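Long-range contact in hypothetical protein Atu1826 (Agrobacterium tumefaciens, PDB 2I3D), which is of unknown function but is probably a serine hydrolase of the alpha/beta-hydrolase fold, related to the S15 peptidases: residues R38-I52 / L71-F85. Residues are numbered along the deposited sequence; the frame is centred on the assembly and turned at random.
Sequences RYQPSKEKSAPIAII and LFYLFQKRGFTTLRF
Strand 81-85 is hydrogen-bonded along both edges by a single segment, residues 38-52: Thr82 pairs with Gln40 of antiparallel strand 38-40 on one edge and with Ala50 of parallel strand 49-52 on the other. In this alpha/beta-hydrolase sheet the parallel pair is joined through the right-handed beta-alpha-beta crossover that includes helix 66-77. Gly79, at positive phi, closes that helix in a Schellman motif, and the chain then turns into the strand. At this loop end Ser42 OG donates a hydrogen bond to Gly79 O (2.7 Å) while accepting one from Glu44 N in an ST turn. Thr81 OG1, anti to its own carbonyl carbon (chi1 -72°), accepts a hydrogen bond from Ser42 N at 2.9 Å and is hydrogen-bonded to a water that donates to Ala47 O; its CG2 serves the apolar side, at the edge of the Tyr39 ring. On the face of the sheet that carries Ala50 and Ile52, against helix 66-77, small Ala50 lets the helix come close: its CB lies 3.5 Å from Phe75 CG. Pro48 lays CG over one face of the Phe80 ring, 3.6 Å from the centroid, a CH-pi contact, and Phe75 CD1 covers the opposite face. Branched Ile52 spreads along the helix, CG2 packing on Leu71 CB and CD1 on Phe75 CD2. Phe72 meets Gln40 CG at its ring edge, while Arg84 NH1 sits 3.2 Å above the Phe72 ring plane, over its centre, and Arg38 CB lies over a face of the Arg84 guanidinium, 3.5 Å from NH1.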
loop_
_atom_site.group_PDB
_atom_site.type_symbol
_atom_site.label_atom_id
_atom_site.label_comp_id
_atom_site.label_asym_id
_atom_site.label_seq_id
_atom_site.Cartn_x
_atom_site.Cartn_y
_atom_site.Cartn_z
ATOM N N ARG B 38 13.053 9.376 -2.265
ATOM C CA ARG B 38 13.898 8.254 -2.653
ATOM C C ARG B 38 14.278 8.489 -4.092
ATOM O O ARG B 38 13.403 8.673 -4.953
ATOM C CB ARG B 38 13.155 6.909 -2.522
ATOM C CG ARG B 38 12.734 6.586 -1.092
ATOM C CD ARG B 38 13.955 6.395 -0.181
ATOM N NE ARG B 38 13.563 6.088 1.189
ATOM C CZ ARG B 38 13.552 6.953 2.202
ATOM N NH1 ARG B 38 13.932 8.211 2.033
ATOM N NH2 ARG B 38 13.166 6.555 3.400
ATOM N N TYR B 39 15.576 8.473 -4.354
ATOM C CA TYR B 39 16.167 8.971 -5.581
ATOM C C TYR B 39 17.146 7.980 -6.166
ATOM O O TYR B 39 18.049 7.516 -5.468
ATOM C CB TYR B 39 16.883 10.266 -5.228
ATOM C CG TYR B 39 17.889 10.789 -6.212
ATOM C CD1 TYR B 39 17.522 11.188 -7.499
ATOM C CD2 TYR B 39 19.231 10.971 -5.816
ATOM C CE1 TYR B 39 18.492 11.726 -8.397
ATOM C CE2 TYR B 39 20.174 11.512 -6.681
ATOM C CZ TYR B 39 19.807 11.884 -7.960
ATOM O OH TYR B 39 20.774 12.411 -8.802
ATOM N N GLN B 40 16.972 7.648 -7.442
ATOM C CA GLN B 40 17.924 6.787 -8.170
ATOM C C GLN B 40 18.342 7.443 -9.473
ATOM O O GLN B 40 17.566 7.448 -10.448
ATOM C CB GLN B 40 17.343 5.415 -8.502
ATOM C CG GLN B 40 16.893 4.584 -7.312
ATOM C CD GLN B 40 18.006 3.730 -6.732
ATOM O OE1 GLN B 40 17.878 3.192 -5.618
ATOM N NE2 GLN B 40 19.110 3.595 -7.483
ATOM N N PRO B 41 19.583 7.975 -9.524
ATOM C CA PRO B 41 19.982 8.601 -10.777
ATOM C C PRO B 41 20.276 7.576 -11.873
ATOM O O PRO B 41 20.708 6.452 -11.593
ATOM C CB PRO B 41 21.254 9.381 -10.401
ATOM C CG PRO B 41 21.854 8.586 -9.277
ATOM C CD PRO B 41 20.652 8.022 -8.505
ATOM N N SER B 42 20.049 7.973 -13.113
ATOM C CA SER B 42 20.394 7.118 -14.233
ATOM C C SER B 42 21.901 6.934 -14.405
ATOM O O SER B 42 22.698 7.881 -14.198
ATOM C CB SER B 42 19.847 7.678 -15.543
ATOM O OG SER B 42 20.162 6.781 -16.613
ATOM N N LYS B 43 22.259 5.713 -14.818
ATOM C CA LYS B 43 23.609 5.379 -15.275
ATOM C C LYS B 43 23.985 6.138 -16.552
ATOM O O LYS B 43 25.147 6.133 -16.943
ATOM C CB LYS B 43 23.713 3.879 -15.555
ATOM C CG LYS B 43 23.316 2.987 -14.385
ATOM C CD LYS B 43 23.941 1.582 -14.489
ATOM C CE LYS B 43 22.969 0.537 -15.055
ATOM N NZ LYS B 43 22.003 0.064 -13.996
ATOM N N GLU B 44 23.018 6.770 -17.209
ATOM C CA GLU B 44 23.244 7.317 -18.543
ATOM C C GLU B 44 23.240 8.841 -18.564
ATOM O O GLU B 44 22.823 9.494 -17.578
ATOM C CB GLU B 44 22.265 6.708 -19.563
ATOM C CG GLU B 44 22.193 5.148 -19.528
ATOM C CD GLU B 44 21.692 4.514 -20.845
ATOM O OE1 GLU B 44 22.006 5.070 -21.936
ATOM O OE2 GLU B 44 21.004 3.449 -20.791
ATOM N N LYS B 45 23.683 9.398 -19.696
ATOM C CA LYS B 45 23.881 10.847 -19.796
ATOM C C LYS B 45 22.722 11.551 -20.499
ATOM O O LYS B 45 22.245 11.147 -21.562
ATOM C CB LYS B 45 25.244 11.214 -20.415
ATOM C CG LYS B 45 26.486 10.735 -19.609
ATOM C CD LYS B 45 26.482 11.175 -18.132
ATOM C CE LYS B 45 26.807 12.666 -17.956
ATOM N NZ LYS B 45 28.275 12.948 -18.006
ATOM N N SER B 46 22.241 12.615 -19.858
ATOM C CA SER B 46 21.025 13.302 -20.326
ATOM C C SER B 46 19.801 12.388 -20.160
ATOM O O SER B 46 18.833 12.529 -20.908
ATOM C CB SER B 46 21.134 13.723 -21.814
ATOM O OG SER B 46 22.036 14.814 -22.048
ATOM N N ALA B 47 19.849 11.430 -19.229
ATOM C CA ALA B 47 18.721 10.483 -19.084
ATOM C C ALA B 47 17.441 11.241 -18.701
ATOM O O ALA B 47 17.492 12.228 -17.958
ATOM C CB ALA B 47 19.018 9.401 -18.070
ATOM N N PRO B 48 16.280 10.759 -19.189
ATOM C CA PRO B 48 15.043 11.435 -18.834
ATOM C C PRO B 48 14.771 11.253 -17.349
ATOM O O PRO B 48 15.252 10.288 -16.755
ATOM C CB PRO B 48 13.992 10.685 -19.653
ATOM C CG PRO B 48 14.548 9.290 -19.809
ATOM C CD PRO B 48 16.044 9.563 -20.016
ATOM N N ILE B 49 14.029 12.201 -16.779
ATOM C CA ILE B 49 13.617 12.165 -15.374
ATOM C C ILE B 49 12.182 11.625 -15.230
ATOM O O ILE B 49 11.289 11.982 -15.985
ATOM C CB ILE B 49 13.719 13.554 -14.723
ATOM C CG1 ILE B 49 15.206 13.968 -14.647
ATOM C CG2 ILE B 49 13.117 13.564 -13.310
ATOM C CD1 ILE B 49 15.453 15.469 -14.520
ATOM N N ALA B 50 11.974 10.802 -14.213
ATOM C CA ALA B 50 10.620 10.360 -13.892
ATOM C C ALA B 50 10.310 10.774 -12.452
ATOM O O ALA B 50 11.125 10.523 -11.560
ATOM C CB ALA B 50 10.486 8.849 -14.058
ATOM N N ILE B 51 9.167 11.421 -12.234
ATOM C CA ILE B 51 8.696 11.803 -10.889
ATOM C C ILE B 51 7.433 10.985 -10.595
ATOM O O ILE B 51 6.503 10.963 -11.433
ATOM C CB ILE B 51 8.312 13.311 -10.838
ATOM C CG1 ILE B 51 9.500 14.182 -11.326
ATOM C CG2 ILE B 51 7.876 13.731 -9.453
ATOM C CD1 ILE B 51 10.781 14.191 -10.435
ATOM N N ILE B 52 7.384 10.365 -9.422
ATOM C CA ILE B 52 6.270 9.467 -9.060
ATOM C C ILE B 52 5.520 10.055 -7.860
ATOM O O ILE B 52 6.177 10.354 -6.820
ATOM C CB ILE B 52 6.781 8.033 -8.685
ATOM C CG1 ILE B 52 7.944 7.599 -9.590
ATOM C CG2 ILE B 52 5.591 7.038 -8.676
ATOM C CD1 ILE B 52 7.595 7.436 -11.067
ATOM N N LEU B 71 5.845 1.672 -9.709
ATOM C CA LEU B 71 6.012 2.643 -10.778
ATOM C C LEU B 71 7.443 3.179 -10.765
ATOM O O LEU B 71 8.086 3.286 -11.808
ATOM C CB LEU B 71 5.019 3.808 -10.634
ATOM C CG LEU B 71 3.547 3.466 -10.971
ATOM C CD1 LEU B 71 2.571 4.485 -10.386
ATOM C CD2 LEU B 71 3.365 3.340 -12.539
ATOM N N PHE B 72 7.913 3.570 -9.569
ATOM C CA PHE B 72 9.300 3.990 -9.424
ATOM C C PHE B 72 10.259 2.947 -10.039
ATOM O O PHE B 72 11.141 3.284 -10.859
ATOM C CB PHE B 72 9.584 4.198 -7.946
ATOM C CG PHE B 72 10.989 4.617 -7.642
ATOM C CD1 PHE B 72 11.284 5.961 -7.383
ATOM C CD2 PHE B 72 12.015 3.659 -7.543
ATOM C CE1 PHE B 72 12.596 6.359 -7.041
ATOM C CE2 PHE B 72 13.322 4.031 -7.202
ATOM C CZ PHE B 72 13.623 5.393 -6.955
ATOM N N TYR B 73 10.093 1.681 -9.645
ATOM C CA TYR B 73 10.985 0.630 -10.119
ATOM C C TYR B 73 10.919 0.437 -11.652
ATOM O O TYR B 73 11.951 0.222 -12.287
ATOM C CB TYR B 73 10.634 -0.669 -9.405
ATOM C CG TYR B 73 11.611 -1.787 -9.628
ATOM C CD1 TYR B 73 12.908 -1.734 -9.104
ATOM C CD2 TYR B 73 11.233 -2.903 -10.351
ATOM C CE1 TYR B 73 13.811 -2.790 -9.315
ATOM C CE2 TYR B 73 12.123 -3.954 -10.573
ATOM C CZ TYR B 73 13.396 -3.878 -10.061
ATOM O OH TYR B 73 14.217 -4.961 -10.299
ATOM N N LEU B 74 9.722 0.557 -12.248
ATOM C CA LEU B 74 9.571 0.514 -13.706
ATOM C C LEU B 74 10.451 1.545 -14.416
ATOM O O LEU B 74 11.211 1.215 -15.365
ATOM C CB LEU B 74 8.103 0.755 -14.072
ATOM C CG LEU B 74 7.850 0.857 -15.582
ATOM C CD1 LEU B 74 8.440 -0.374 -16.332
ATOM C CD2 LEU B 74 6.301 0.944 -15.785
ATOM N N PHE B 75 10.330 2.797 -14.007
ATOM C CA PHE B 75 11.130 3.833 -14.655
ATOM C C PHE B 75 12.624 3.636 -14.407
ATOM O O PHE B 75 13.434 3.823 -15.321
ATOM C CB PHE B 75 10.651 5.217 -14.237
ATOM C CG PHE B 75 9.353 5.611 -14.893
ATOM C CD1 PHE B 75 9.346 6.194 -16.183
ATOM C CD2 PHE B 75 8.113 5.352 -14.258
ATOM C CE1 PHE B 75 8.113 6.560 -16.809
ATOM C CE2 PHE B 75 6.860 5.713 -14.873
ATOM C CZ PHE B 75 6.856 6.296 -16.158
ATOM N N GLN B 76 12.958 3.243 -13.188
ATOM C CA GLN B 76 14.341 2.941 -12.789
ATOM C C GLN B 76 14.944 1.944 -13.765
ATOM O O GLN B 76 16.014 2.145 -14.356
ATOM C CB GLN B 76 14.360 2.304 -11.373
ATOM C CG GLN B 76 15.790 1.954 -10.897
ATOM C CD GLN B 76 15.883 1.490 -9.449
ATOM O OE1 GLN B 76 14.925 1.529 -8.679
ATOM N NE2 GLN B 76 17.079 1.050 -9.073
ATOM N N LYS B 77 14.240 0.826 -13.917
ATOM C CA LYS B 77 14.722 -0.257 -14.768
ATOM C C LYS B 77 14.849 0.151 -16.231
ATOM O O LYS B 77 15.617 -0.485 -16.948
ATOM C CB LYS B 77 13.803 -1.471 -14.713
ATOM C CG LYS B 77 13.740 -2.237 -13.417
ATOM C CD LYS B 77 12.778 -3.459 -13.633
ATOM C CE LYS B 77 11.337 -2.980 -13.971
ATOM N NZ LYS B 77 10.516 -3.838 -14.900
ATOM N N ARG B 78 14.086 1.158 -16.680
ATOM C CA ARG B 78 14.161 1.619 -18.076
ATOM C C ARG B 78 15.155 2.795 -18.294
ATOM O O ARG B 78 15.120 3.477 -19.338
ATOM C CB ARG B 78 12.767 1.945 -18.625
ATOM C CG ARG B 78 11.856 0.731 -18.748
ATOM C CD ARG B 78 12.495 -0.421 -19.497
ATOM N NE ARG B 78 11.512 -1.478 -19.732
ATOM C CZ ARG B 78 11.312 -2.554 -18.966
ATOM N NH1 ARG B 78 12.064 -2.769 -17.892
ATOM N NH2 ARG B 78 10.349 -3.429 -19.288
ATOM N N GLY B 79 16.026 3.020 -17.309
ATOM C CA GLY B 79 17.118 4.006 -17.425
ATOM C C GLY B 79 16.789 5.442 -17.074
ATOM O O GLY B 79 17.589 6.350 -17.341
ATOM N N PHE B 80 15.622 5.680 -16.478
ATOM C CA PHE B 80 15.258 7.034 -16.066
ATOM C C PHE B 80 15.966 7.412 -14.753
ATOM O O PHE B 80 16.180 6.570 -13.871
ATOM C CB PHE B 80 13.746 7.140 -15.787
ATOM C CG PHE B 80 12.877 7.241 -17.029
ATOM C CD1 PHE B 80 12.734 6.149 -17.876
ATOM C CD2 PHE B 80 12.181 8.421 -17.317
ATOM C CE1 PHE B 80 11.922 6.235 -19.019
ATOM C CE2 PHE B 80 11.379 8.528 -18.454
ATOM C CZ PHE B 80 11.231 7.428 -19.296
ATOM N N THR B 81 16.318 8.685 -14.615
ATOM C CA THR B 81 16.632 9.240 -13.294
ATOM C C THR B 81 15.278 9.379 -12.598
ATOM O O THR B 81 14.377 10.042 -13.122
ATOM C CB THR B 81 17.313 10.611 -13.429
ATOM O OG1 THR B 81 18.646 10.392 -13.911
ATOM C CG2 THR B 81 17.333 11.379 -12.092
ATOM N N THR B 82 15.136 8.784 -11.420
ATOM C CA THR B 82 13.785 8.583 -10.864
ATOM C C THR B 82 13.697 9.086 -9.447
ATOM O O THR B 82 14.592 8.818 -8.641
ATOM C CB THR B 82 13.308 7.056 -10.951
ATOM O OG1 THR B 82 13.610 6.543 -12.249
ATOM C CG2 THR B 82 11.816 6.913 -10.701
ATOM N N LEU B 83 12.615 9.800 -9.132
ATOM C CA LEU B 83 12.376 10.291 -7.768
ATOM C C LEU B 83 10.939 10.001 -7.372
ATOM O O LEU B 83 10.043 10.330 -8.138
ATOM C CB LEU B 83 12.615 11.809 -7.702
ATOM C CG LEU B 83 12.309 12.481 -6.362
ATOM C CD1 LEU B 83 13.360 12.089 -5.294
ATOM C CD2 LEU B 83 12.245 13.965 -6.549
ATOM N N ARG B 84 10.713 9.355 -6.225
ATOM C CA ARG B 84 9.422 9.407 -5.555
ATOM C C ARG B 84 9.635 10.162 -4.250
ATOM O O ARG B 84 10.737 10.184 -3.695
ATOM C CB ARG B 84 8.826 8.019 -5.282
ATOM C CG ARG B 84 9.745 7.077 -4.433
ATOM C CD ARG B 84 9.134 5.657 -4.390
ATOM N NE ARG B 84 9.613 4.877 -3.247
ATOM C CZ ARG B 84 10.779 4.224 -3.208
ATOM N NH1 ARG B 84 11.623 4.250 -4.239
ATOM N NH2 ARG B 84 11.098 3.541 -2.120
ATOM N N PHE B 85 8.593 10.801 -3.756
ATOM C CA PHE B 85 8.736 11.536 -2.486
ATOM C C PHE B 85 7.402 11.663 -1.756
ATOM O O PHE B 85 6.341 11.494 -2.345
ATOM C CB PHE B 85 9.312 12.942 -2.762
ATOM C CG PHE B 85 8.331 13.892 -3.411
ATOM C CD1 PHE B 85 7.577 14.771 -2.622
ATOM C CD2 PHE B 85 8.132 13.880 -4.805
ATOM C CE1 PHE B 85 6.631 15.624 -3.202
ATOM C CE2 PHE B 85 7.166 14.739 -5.388
ATOM C CZ PHE B 85 6.437 15.604 -4.581
HETATM O O HOH W 1 19.087 12.288 -15.714
HETATM O O HOH W 2 5.736 9.380 -4.266
#